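Intradiol ring-cleavage dioxygenase (Streptomyces sp. SirexAA-E, PDB 4ILV) probably catalyses intradiol, iron(III)-dependent oxygenolytic ring cleavage of catechol-type aromatics, as a secreted enzyme that fuses a dioxygenase domain to a carbohydrate-binding module. Local coordinates at residues W87-D90 against A94-M97; G104-F107 against S113-L116; G122-P125 against I131-K134; T145-P150 against G178-V183. One frame throughout, in Å; residues are numbered along the deposited sequence. Where two conformers were deposited one is given.

Interaction 1. Residues W87-D90 against A94-M97; sequences WQAD and AYDM. With FE (Fe (III) ion), chain C.
Ala-89 and Asp-90 meet Ala-94 and Tyr-95 where the loop leaving strand 83-87 doubles back on itself, bringing a tyrosine ligand to the ferric centre of an intradiol dioxygenase fold. Two hydrogen bonds close the bend. Asp-90 N donates to Ala-94 O over 2.9 Å, and Ala-94 N returns a bond to Asp-90 OD1, also at 2.9 Å but arriving from above the carboxylate plane. With CG set between the backbone N and the carbonyl carbon (chi1 65°), the carboxylate folds back over its own loop, and OD1 also takes Gly-92 N in an Asx turn. Without this carboxylate, as with an alanine here, the N-H groups of Ala-94 and Gly-92 would probably lose their shared acceptor and the bend could flex. The Tyr-95 ring is held by packing over one face and beside the indole. Ala-89 CB makes an apolar CH-pi contact, 4.1 Å from the ring centroid and 18° off its normal, while Ala-89 N lies 3.4 Å above the ring plane, offset toward the rim. On the indole, Trp-87 CD1 meets Tyr-95 CE1 at 3.9 Å. Waters fill in where direct bonds are absent: one links Gln-88 O to Asp-96 N. Tyr-95 OH binds the iron at 2.0 Å, beside Tyr-124, His-130 and His-132, and a second water, bound to Ala-89 N, donates to the same Tyr-95 OH at 2.6 Å.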
loop_
_atom_site.group_PDB
_atom_site.type_symbol
_atom_site.label_atom_id
_atom_site.label_comp_id
_atom_site.label_asym_id
_atom_site.label_seq_id
_atom_site.Cartn_x
_atom_site.Cartn_y
_atom_site.Cartn_z
ATOM N N TRP A 87 -0.496 2.056 5.668
ATOM C CA TRP A 87 -1.624 2.602 6.420
ATOM C C TRP A 87 -2.686 3.141 5.451
ATOM O O TRP A 87 -2.380 3.415 4.286
ATOM C CB TRP A 87 -1.175 3.641 7.467
ATOM C CG TRP A 87 -0.712 4.953 6.915
ATOM C CD1 TRP A 87 -1.407 6.136 6.923
ATOM C CD2 TRP A 87 0.551 5.233 6.299
ATOM N NE1 TRP A 87 -0.660 7.125 6.337
ATOM C CE2 TRP A 87 0.547 6.602 5.948
ATOM C CE3 TRP A 87 1.673 4.457 5.988
ATOM C CZ2 TRP A 87 1.624 7.213 5.304
ATOM C CZ3 TRP A 87 2.747 5.068 5.347
ATOM C CH2 TRP A 87 2.713 6.432 5.014
ATOM N N GLN A 88 -3.926 3.270 5.922
ATOM C CA GLN A 88 -5.045 3.588 5.032
ATOM C C GLN A 88 -6.293 3.921 5.818
ATOM O O GLN A 88 -6.375 3.631 7.011
ATOM C CB GLN A 88 -5.389 2.384 4.155
ATOM C CG GLN A 88 -5.985 1.214 4.968
ATOM C CD GLN A 88 -6.548 0.108 4.107
ATOM O OE1 GLN A 88 -5.819 -0.770 3.643
ATOM N NE2 GLN A 88 -7.858 0.139 3.888
ATOM N N ALA A 89 -7.280 4.488 5.135
ATOM C CA ALA A 89 -8.575 4.743 5.766
ATOM C C ALA A 89 -9.393 3.465 5.826
ATOM O O ALA A 89 -9.153 2.531 5.051
ATOM C CB ALA A 89 -9.335 5.816 4.995
ATOM N N ASP A 90 -10.369 3.426 6.737
ATOM C CA ASP A 90 -11.293 2.304 6.813
ATOM C C ASP A 90 -12.337 2.424 5.707
ATOM O O ASP A 90 -12.222 3.301 4.850
ATOM C CB ASP A 90 -11.920 2.171 8.221
ATOM C CG ASP A 90 -12.812 3.349 8.612
ATOM O OD1 ASP A 90 -13.228 4.157 7.744
ATOM O OD2 ASP A 90 -13.110 3.447 9.829
ATOM N N ALA A 94 -12.216 6.886 7.321
ATOM C CA ALA A 94 -11.577 7.440 8.518
ATOM C C ALA A 94 -10.240 6.767 8.829
ATOM O O ALA A 94 -10.125 5.540 8.730
ATOM C CB ALA A 94 -12.531 7.339 9.732
ATOM N N TYR A 95 -9.239 7.563 9.211
ATOM C CA TYR A 95 -7.970 7.013 9.694
ATOM C C TYR A 95 -8.029 6.918 11.215
ATOM O O TYR A 95 -8.662 7.747 11.875
ATOM C CB TYR A 95 -6.774 7.897 9.302
ATOM C CG TYR A 95 -6.433 7.892 7.825
ATOM C CD1 TYR A 95 -5.425 7.058 7.327
ATOM C CD2 TYR A 95 -7.105 8.718 6.930
ATOM C CE1 TYR A 95 -5.106 7.044 5.969
ATOM C CE2 TYR A 95 -6.783 8.718 5.565
ATOM C CZ TYR A 95 -5.789 7.871 5.091
ATOM O OH TYR A 95 -5.464 7.850 3.744
ATOM N N ASP A 96 -7.346 5.930 11.780
ATOM C CA ASP A 96 -7.325 5.776 13.234
ATOM C C ASP A 96 -6.155 6.555 13.818
ATOM O O ASP A 96 -5.005 6.171 13.632
ATOM C CB ASP A 96 -7.245 4.288 13.605
ATOM C CG ASP A 96 -7.325 4.040 15.112
ATOM O OD1 ASP A 96 -7.592 4.979 15.891
ATOM O OD2 ASP A 96 -7.128 2.878 15.515
ATOM N N MET A 97 -6.448 7.663 14.500
ATOM C CA MET A 97 -5.397 8.487 15.104
ATOM C C MET A 97 -5.127 8.154 16.572
ATOM O O MET A 97 -4.101 8.541 17.129
ATOM C CB MET A 97 -5.723 9.982 14.975
ATOM C CG MET A 97 -5.764 10.503 13.541
ATOM S SD MET A 97 -4.433 9.905 12.465
ATOM C CE MET A 97 -2.960 10.512 13.286
HETATM FE FE FE C . -4.576 9.467 2.874
HETATM O O HOH W 1 -6.198 3.893 9.973
HETATM O O HOH W 2 -6.695 5.908 2.628
#

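Interaction 2. Residues G104-F107 against S113-L116; sequences GHQF and SFTL
The flat carboxamide of Gln-106 turns both its polar atoms, OE1 and NE2, to the backbone of Thr-115, while the Phe-114 ring crosses it obliquely, the two planes 71° apart. Thr-115 N reaches Gln-106 OE1 at 3.2 Å, in the carbonyl plane and on a lone pair. Gln-106 NE2 gives the shorter bond, 2.8 Å to Thr-115 O; the oxygen lies near the amide plane of Gln-106, yet the nitrogen stands 49° out of the Thr-115 carbonyl plane. One side-chain amide thus serves both the N-H and the C=O of a single residue, much as a paired strand would. Its chain runs extended beyond CG (chi2 -175°), long enough to span two strands whose axes come no closer than 7.9 Å. Phe-114 CB touches Gln-106 OE1 at 3.3 Å, and the Phe-114 ring packs edge-to-face with Phe-182. Phe-114 itself hydrogen-bonds through its backbone to Gly-69 on strand 64-72, whereas the backbone N-H and C=O of Thr-115 go to Gln-106. Strands 103-107 and 113-119 are outermost in different sheets, and the glutamine joins them at the margin of the two-sheet beta sandwich of the intradiol dioxygenase domain.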
loop_
_atom_site.group_PDB
_atom_site.type_symbol
_atom_site.label_atom_id
_atom_site.label_comp_id
_atom_site.label_asym_id
_atom_site.label_seq_id
_atom_site.Cartn_x
_atom_site.Cartn_y
_atom_site.Cartn_z
ATOM N N GLY A 104 -0.133 -1.373 9.657
ATOM C CA GLY A 104 0.645 -2.578 9.889
ATOM C C GLY A 104 1.823 -2.688 8.931
ATOM O O GLY A 104 1.718 -2.276 7.782
ATOM N N HIS A 105 2.938 -3.246 9.399
ATOM C CA HIS A 105 4.120 -3.391 8.552
ATOM C C HIS A 105 4.578 -4.837 8.440
ATOM O O HIS A 105 4.187 -5.696 9.249
ATOM C CB HIS A 105 5.275 -2.520 9.061
ATOM C CG HIS A 105 5.876 -2.993 10.352
ATOM N ND1 HIS A 105 5.520 -2.469 11.579
ATOM C CD2 HIS A 105 6.826 -3.924 10.602
ATOM C CE1 HIS A 105 6.213 -3.073 12.529
ATOM N NE2 HIS A 105 7.012 -3.960 11.961
ATOM N N GLN A 106 5.435 -5.082 7.451
ATOM C CA GLN A 106 5.955 -6.415 7.172
ATOM C C GLN A 106 7.301 -6.319 6.469
ATOM O O GLN A 106 7.708 -5.244 6.036
ATOM C CB GLN A 106 4.985 -7.190 6.283
ATOM C CG GLN A 106 4.796 -6.563 4.897
ATOM C CD GLN A 106 3.742 -7.268 4.081
ATOM O OE1 GLN A 106 4.037 -8.215 3.351
ATOM N NE2 GLN A 106 2.498 -6.804 4.187
ATOM N N PHE A 107 7.987 -7.454 6.364
ATOM C CA PHE A 107 9.272 -7.539 5.674
ATOM C C PHE A 107 9.174 -8.533 4.529
ATOM O O PHE A 107 8.495 -9.560 4.651
ATOM C CB PHE A 107 10.375 -7.974 6.641
ATOM C CG PHE A 107 10.653 -6.971 7.716
ATOM C CD1 PHE A 107 11.672 -6.043 7.570
ATOM C CD2 PHE A 107 9.878 -6.937 8.865
ATOM C CE1 PHE A 107 11.927 -5.103 8.560
ATOM C CE2 PHE A 107 10.126 -6.000 9.856
ATOM C CZ PHE A 107 11.156 -5.084 9.700
ATOM N N SER A 113 8.638 -11.214 -1.988
ATOM C CA SER A 113 7.199 -10.987 -2.107
ATOM C C SER A 113 6.613 -10.282 -0.899
ATOM O O SER A 113 7.203 -10.313 0.173
ATOM C CB SER A 113 6.453 -12.309 -2.300
ATOM O OG SER A 113 6.570 -13.111 -1.142
ATOM N N PHE A 114 5.450 -9.658 -1.083
ATOM C CA PHE A 114 4.645 -9.173 0.050
ATOM C C PHE A 114 3.171 -9.495 -0.178
ATOM O O PHE A 114 2.761 -9.745 -1.317
ATOM C CB PHE A 114 4.786 -7.662 0.224
ATOM C CG PHE A 114 4.104 -6.870 -0.862
ATOM C CD1 PHE A 114 2.821 -6.361 -0.673
ATOM C CD2 PHE A 114 4.748 -6.631 -2.069
ATOM C CE1 PHE A 114 2.179 -5.647 -1.680
ATOM C CE2 PHE A 114 4.118 -5.906 -3.087
ATOM C CZ PHE A 114 2.834 -5.406 -2.886
ATOM N N THR A 115 2.395 -9.481 0.909
ATOM C CA THR A 115 0.947 -9.609 0.844
ATOM C C THR A 115 0.298 -8.745 1.906
ATOM O O THR A 115 0.778 -8.680 3.037
ATOM C CB THR A 115 0.476 -11.044 1.098
ATOM O OG1 THR A 115 1.374 -11.963 0.474
ATOM C CG2 THR A 115 -0.904 -11.230 0.528
ATOM N N LEU A 116 -0.805 -8.102 1.541
ATOM C CA LEU A 116 -1.548 -7.268 2.485
ATOM C C LEU A 116 -3.015 -7.614 2.396
ATOM O O LEU A 116 -3.634 -7.416 1.352
ATOM C CB LEU A 116 -1.382 -5.795 2.154
ATOM C CG LEU A 116 -2.142 -4.856 3.107
ATOM C CD1 LEU A 116 -1.478 -4.832 4.461
ATOM C CD2 LEU A 116 -2.192 -3.470 2.524
#

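Interaction 3. Residues G122-P125 against I131-K134; sequences GLYP and IHVK. With FE (Fe (III) ion), chain C.
Tyr-124 and His-132 scarcely touch, yet they share one ferric ion, which sits almost in line between them: the angle from Tyr-124 OH through the metal to His-132 NE2 is about 162°. Tyr-124 OH and His-132 NE2 stay 4.3 Å apart, the oxygen near the imidazole plane at its edge, and no hydrogen bond crosses the contact. Tyr-124 OH binds the iron at 2.0 Å. The metal lies in the plane of the phenol ring and leans toward its CE2 side, the angle at the oxygen being about 139°. His-132 NE2 holds the opposite position at 2.3 Å; the iron is 3.2 Å from both His-132 CD2 and CE1, so it sits evenly across the nitrogen. With Tyr-95 and His-130 these residues make the two-tyrosine, two-histidine ferric site of the intradiol dioxygenases. The near-linear pair is consistent with the axial tyrosine and histidine of relatives, in which the axial tyrosine moves off the metal when catechol binds. Their mountings differ: Tyr-124 comes from the loop between strands 113-119 and 130-136, whereas His-132 belongs to strand 130-136. Setting CG beside the backbone N and anti to the carbonyl carbon (chi1 -68°) swings the imidazole out from that strand to the iron. Trp-87 stacks on the His-132 ring, and Tyr-124 O accepts a hydrogen bond from Arg-154 NH2.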
loop_
_atom_site.group_PDB
_atom_site.type_symbol
_atom_site.label_atom_id
_atom_site.label_comp_id
_atom_site.label_asym_id
_atom_site.label_seq_id
_atom_site.Cartn_x
_atom_site.Cartn_y
_atom_site.Cartn_z
ATOM N N GLY A 122 -12.155 3.598 2.064
ATOM C CA GLY A 122 -13.222 4.499 1.686
ATOM C C GLY A 122 -12.703 5.861 1.249
ATOM O O GLY A 122 -11.571 6.249 1.565
ATOM N N LEU A 123 -13.534 6.583 0.502
ATOM C CA LEU A 123 -13.215 7.946 0.096
ATOM C C LEU A 123 -13.409 8.956 1.235
ATOM O O LEU A 123 -14.318 8.809 2.068
ATOM C CB LEU A 123 -14.097 8.363 -1.071
ATOM C CG LEU A 123 -13.913 7.653 -2.404
ATOM C CD1 LEU A 123 -14.873 8.282 -3.404
ATOM C CD2 LEU A 123 -12.478 7.772 -2.873
ATOM N N TYR A 124 -12.582 10.000 1.221
ATOM C CA TYR A 124 -12.696 11.107 2.160
ATOM C C TYR A 124 -12.449 12.431 1.418
ATOM O O TYR A 124 -12.100 12.401 0.237
ATOM C CB TYR A 124 -11.774 10.887 3.371
ATOM C CG TYR A 124 -10.285 10.835 3.105
ATOM C CD1 TYR A 124 -9.526 12.003 3.048
ATOM C CD2 TYR A 124 -9.627 9.622 2.976
ATOM C CE1 TYR A 124 -8.162 11.963 2.840
ATOM C CE2 TYR A 124 -8.246 9.570 2.760
ATOM C CZ TYR A 124 -7.522 10.745 2.698
ATOM O OH TYR A 124 -6.161 10.715 2.490
ATOM N N PRO A 125 -12.684 13.596 2.075
ATOM C CA PRO A 125 -12.683 14.820 1.259
ATOM C C PRO A 125 -11.391 15.145 0.488
ATOM O O PRO A 125 -10.280 15.105 1.023
ATOM C CB PRO A 125 -13.013 15.922 2.275
ATOM C CG PRO A 125 -13.857 15.207 3.330
ATOM C CD PRO A 125 -13.187 13.853 3.443
ATOM N N ILE A 131 -3.983 3.700 -0.836
ATOM C CA ILE A 131 -3.365 3.080 0.326
ATOM C C ILE A 131 -1.965 3.667 0.482
ATOM O O ILE A 131 -1.211 3.736 -0.492
ATOM C CB ILE A 131 -3.246 1.558 0.126
ATOM C CG1 ILE A 131 -4.631 0.914 0.159
ATOM C CG2 ILE A 131 -2.355 0.942 1.196
ATOM C CD1 ILE A 131 -4.599 -0.580 -0.214
ATOM N N HIS A 132 -1.603 4.091 1.693
ATOM C CA HIS A 132 -0.276 4.653 1.901
ATOM C C HIS A 132 0.754 3.561 2.177
ATOM O O HIS A 132 0.437 2.556 2.796
ATOM C CB HIS A 132 -0.274 5.611 3.084
ATOM C CG HIS A 132 -1.060 6.864 2.867
ATOM N ND1 HIS A 132 -0.510 7.998 2.311
ATOM C CD2 HIS A 132 -2.346 7.176 3.169
ATOM C CE1 HIS A 132 -1.428 8.949 2.260
ATOM N NE2 HIS A 132 -2.551 8.471 2.763
ATOM N N VAL A 133 1.991 3.775 1.743
ATOM C CA VAL A 133 3.057 2.822 2.031
ATOM C C VAL A 133 4.430 3.494 2.136
ATOM O O VAL A 133 4.777 4.389 1.348
ATOM C CB VAL A 133 3.085 1.657 0.993
ATOM C CG1 VAL A 133 3.359 2.187 -0.431
ATOM C CG2 VAL A 133 4.126 0.585 1.384
ATOM N N LYS A 134 5.202 3.074 3.133
ATOM C CA LYS A 134 6.620 3.420 3.207
ATOM C C LYS A 134 7.441 2.152 2.982
ATOM O O LYS A 134 7.192 1.142 3.635
ATOM C CB LYS A 134 6.970 4.016 4.569
ATOM C CG LYS A 134 6.485 5.436 4.756
ATOM C CD LYS A 134 6.712 5.898 6.174
ATOM C CE LYS A 134 6.220 7.315 6.360
ATOM N NZ LYS A 134 7.189 8.288 5.786
HETATM FE FE FE C . -4.576 9.467 2.874
#

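Interaction 4. Residues T145-P150 against G178-V183; sequences TQLYFP and GTFDFV
Leu-147 lies over one face of the Phe-180 ring in the buried interior of the beta sandwich, where strand 143-148 of one sheet faces strand 175-183 of the other. Its CD2 methyl lies 3.5 Å above the ring plane over the centre, a CH-pi contact 14° off the ring normal, and all six ring carbons lie within 4.2 Å of it. The same methyl then reaches Phe-182 CZ at 4.4 Å, so that one branch of the leucine serves both aromatics. Thr-145 CG2 comes to the edge of the second ring, near its plane. No hydrogen bond joins the two segments; the sheets meet here through carbon alone. Behind this first shell the two phenylalanines support each other. Phe-182 CD2 lies in the plane of the Phe-180 ring at its edge, while Phe-180 CE2 stands 3.8 Å above the Phe-182 ring, over its centre. Phe-180 carries CG anti to the backbone nitrogen (chi1 -174°), which places its ring face under Leu-147 CD2. A serine in place of Phe-180 would probably open a gap beneath Leu-147 CD2 and free the Phe-182 ring to tilt. Farther out, backbone bonds of Thr-145 to Val-133 and of Leu-147 to Ile-131 fix their strand in its sheet. Phe-182 is also flanked by Val-133. The hydroxyl of Thr-145 is occupied away from the rings: its OG1 hydrogen-bonds to Pro-37 O.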
loop_
_atom_site.group_PDB
_atom_site.type_symbol
_atom_site.label_atom_id
_atom_site.label_comp_id
_atom_site.label_asym_id
_atom_site.label_seq_id
_atom_site.Cartn_x
_atom_site.Cartn_y
_atom_site.Cartn_z
ATOM N N THR A 145 5.300 6.645 -0.362
ATOM C CA THR A 145 4.495 6.689 -1.578
ATOM C C THR A 145 3.064 6.231 -1.347
ATOM O O THR A 145 2.658 5.980 -0.215
ATOM C CB THR A 145 5.186 5.883 -2.728
ATOM O OG1 THR A 145 4.518 6.118 -3.965
ATOM C CG2 THR A 145 5.204 4.390 -2.439
ATOM N N GLN A 146 2.291 6.139 -2.422
ATOM C CA GLN A 146 0.906 5.698 -2.324
ATOM C C GLN A 146 0.533 4.744 -3.456
ATOM O O GLN A 146 1.163 4.753 -4.517
ATOM C CB GLN A 146 -0.028 6.907 -2.380
ATOM C CG GLN A 146 0.245 7.931 -1.312
ATOM C CD GLN A 146 -0.688 9.118 -1.394
ATOM O OE1 GLN A 146 -1.821 9.004 -1.874
ATOM N NE2 GLN A 146 -0.222 10.268 -0.917
ATOM N N LEU A 147 -0.502 3.940 -3.238
ATOM C CA LEU A 147 -1.032 3.088 -4.298
ATOM C C LEU A 147 -2.447 3.501 -4.675
ATOM O O LEU A 147 -3.264 3.794 -3.797
ATOM C CB LEU A 147 -1.022 1.625 -3.860
ATOM C CG LEU A 147 0.317 1.107 -3.328
ATOM C CD1 LEU A 147 0.189 -0.351 -2.914
ATOM C CD2 LEU A 147 1.455 1.293 -4.344
ATOM N N TYR A 148 -2.741 3.506 -5.974
ATOM C CA TYR A 148 -4.054 3.933 -6.466
ATOM C C TYR A 148 -4.818 2.790 -7.113
ATOM O O TYR A 148 -4.249 1.733 -7.395
ATOM C CB TYR A 148 -3.927 5.101 -7.450
ATOM C CG TYR A 148 -3.362 6.349 -6.810
ATOM C CD1 TYR A 148 -4.153 7.150 -6.002
ATOM C CD2 TYR A 148 -2.039 6.721 -7.009
ATOM C CE1 TYR A 148 -3.651 8.291 -5.410
ATOM C CE2 TYR A 148 -1.524 7.864 -6.416
ATOM C CZ TYR A 148 -2.344 8.641 -5.610
ATOM O OH TYR A 148 -1.864 9.780 -5.010
ATOM N N PHE A 149 -6.108 3.027 -7.345
ATOM C CA PHE A 149 -7.042 2.034 -7.855
ATOM C C PHE A 149 -7.477 2.383 -9.260
ATOM O O PHE A 149 -7.738 3.550 -9.550
ATOM C CB PHE A 149 -8.290 1.976 -6.946
ATOM C CG PHE A 149 -8.003 1.410 -5.592
ATOM C CD1 PHE A 149 -8.387 0.121 -5.272
ATOM C CD2 PHE A 149 -7.305 2.150 -4.652
ATOM C CE1 PHE A 149 -8.094 -0.420 -4.026
ATOM C CE2 PHE A 149 -7.017 1.624 -3.398
ATOM C CZ PHE A 149 -7.411 0.331 -3.088
ATOM N N PRO A 150 -7.584 1.366 -10.134
ATOM C CA PRO A 150 -7.976 1.595 -11.523
ATOM C C PRO A 150 -9.444 1.972 -11.627
ATOM O O PRO A 150 -10.276 1.413 -10.916
ATOM C CB PRO A 150 -7.739 0.228 -12.181
ATOM C CG PRO A 150 -7.938 -0.752 -11.074
ATOM C CD PRO A 150 -7.378 -0.065 -9.847
ATOM N N GLY A 178 -5.583 -7.055 -5.539
ATOM C CA GLY A 178 -4.672 -6.058 -6.072
ATOM C C GLY A 178 -3.281 -6.612 -6.349
ATOM O O GLY A 178 -2.776 -7.456 -5.599
ATOM N N THR A 179 -2.667 -6.112 -7.423
ATOM C CA THR A 179 -1.332 -6.507 -7.866
ATOM C C THR A 179 -0.480 -5.259 -8.102
ATOM O O THR A 179 -0.871 -4.357 -8.861
ATOM C CB THR A 179 -1.403 -7.281 -9.200
ATOM O OG1 THR A 179 -1.943 -8.590 -8.979
ATOM C CG2 THR A 179 -0.037 -7.411 -9.815
ATOM N N PHE A 180 0.678 -5.208 -7.452
ATOM C CA PHE A 180 1.596 -4.085 -7.600
ATOM C C PHE A 180 3.012 -4.510 -7.253
ATOM O O PHE A 180 3.232 -5.157 -6.233
ATOM C CB PHE A 180 1.185 -2.893 -6.716
ATOM C CG PHE A 180 2.025 -1.652 -6.949
ATOM C CD1 PHE A 180 1.699 -0.755 -7.962
ATOM C CD2 PHE A 180 3.147 -1.396 -6.165
ATOM C CE1 PHE A 180 2.478 0.377 -8.185
ATOM C CE2 PHE A 180 3.928 -0.259 -6.373
ATOM C CZ PHE A 180 3.599 0.624 -7.385
ATOM N N ASP A 181 3.966 -4.157 -8.111
ATOM C CA ASP A 181 5.371 -4.403 -7.834
ATOM C C ASP A 181 6.126 -3.104 -7.557
ATOM O O ASP A 181 5.976 -2.121 -8.289
ATOM C CB ASP A 181 6.031 -5.141 -9.020
ATOM C CG ASP A 181 5.565 -6.589 -9.147
ATOM O OD1 ASP A 181 5.005 -7.145 -8.167
ATOM O OD2 ASP A 181 5.752 -7.184 -10.232
ATOM N N PHE A 182 6.968 -3.112 -6.526
ATOM C CA PHE A 182 7.824 -1.966 -6.239
ATOM C C PHE A 182 9.168 -2.162 -6.935
ATOM O O PHE A 182 9.664 -3.287 -7.042
ATOM C CB PHE A 182 8.090 -1.821 -4.739
ATOM C CG PHE A 182 6.854 -1.555 -3.912
ATOM C CD1 PHE A 182 6.002 -2.588 -3.556
ATOM C CD2 PHE A 182 6.571 -0.274 -3.462
ATOM C CE1 PHE A 182 4.873 -2.341 -2.774
ATOM C CE2 PHE A 182 5.439 -0.023 -2.677
ATOM C CZ PHE A 182 4.594 -1.055 -2.341
ATOM N N VAL A 183 9.751 -1.065 -7.405
ATOM C CA VAL A 183 11.137 -1.071 -7.863
ATOM C C VAL A 183 11.860 0.028 -7.089
ATOM O O VAL A 183 11.512 1.202 -7.204
ATOM C CB VAL A 183 11.227 -0.815 -9.363
ATOM C CG1 VAL A 183 12.693 -0.771 -9.811
ATOM C CG2 VAL A 183 10.495 -1.903 -10.108
#

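How the interactions relate
Along the chain, interactions 1, 2 and 3 open and close in turn before interaction 4, all within the dioxygenase domain. Interactions 1 and 3, with centres 8 Å apart, build the iron site together: both supply ligands, and backbone bonds join Trp-87 to His-132 and Asp-90 to Gly-122. Interaction 3 leads inward to interaction 4, about 12 Å away between centres, because strands 130-136 and 143-148 are sheet neighbours. Interactions 2 and 4 lie 13 Å apart between centres, touch through Phe-114 and the 178-183 segment, and each spans both sheets. The centre of interaction 2 is about 17 Å from those of interactions 1 and 3; interactions 2 and 3 lie on opposite sides of the chain's centre, with interaction 4 nearest to it.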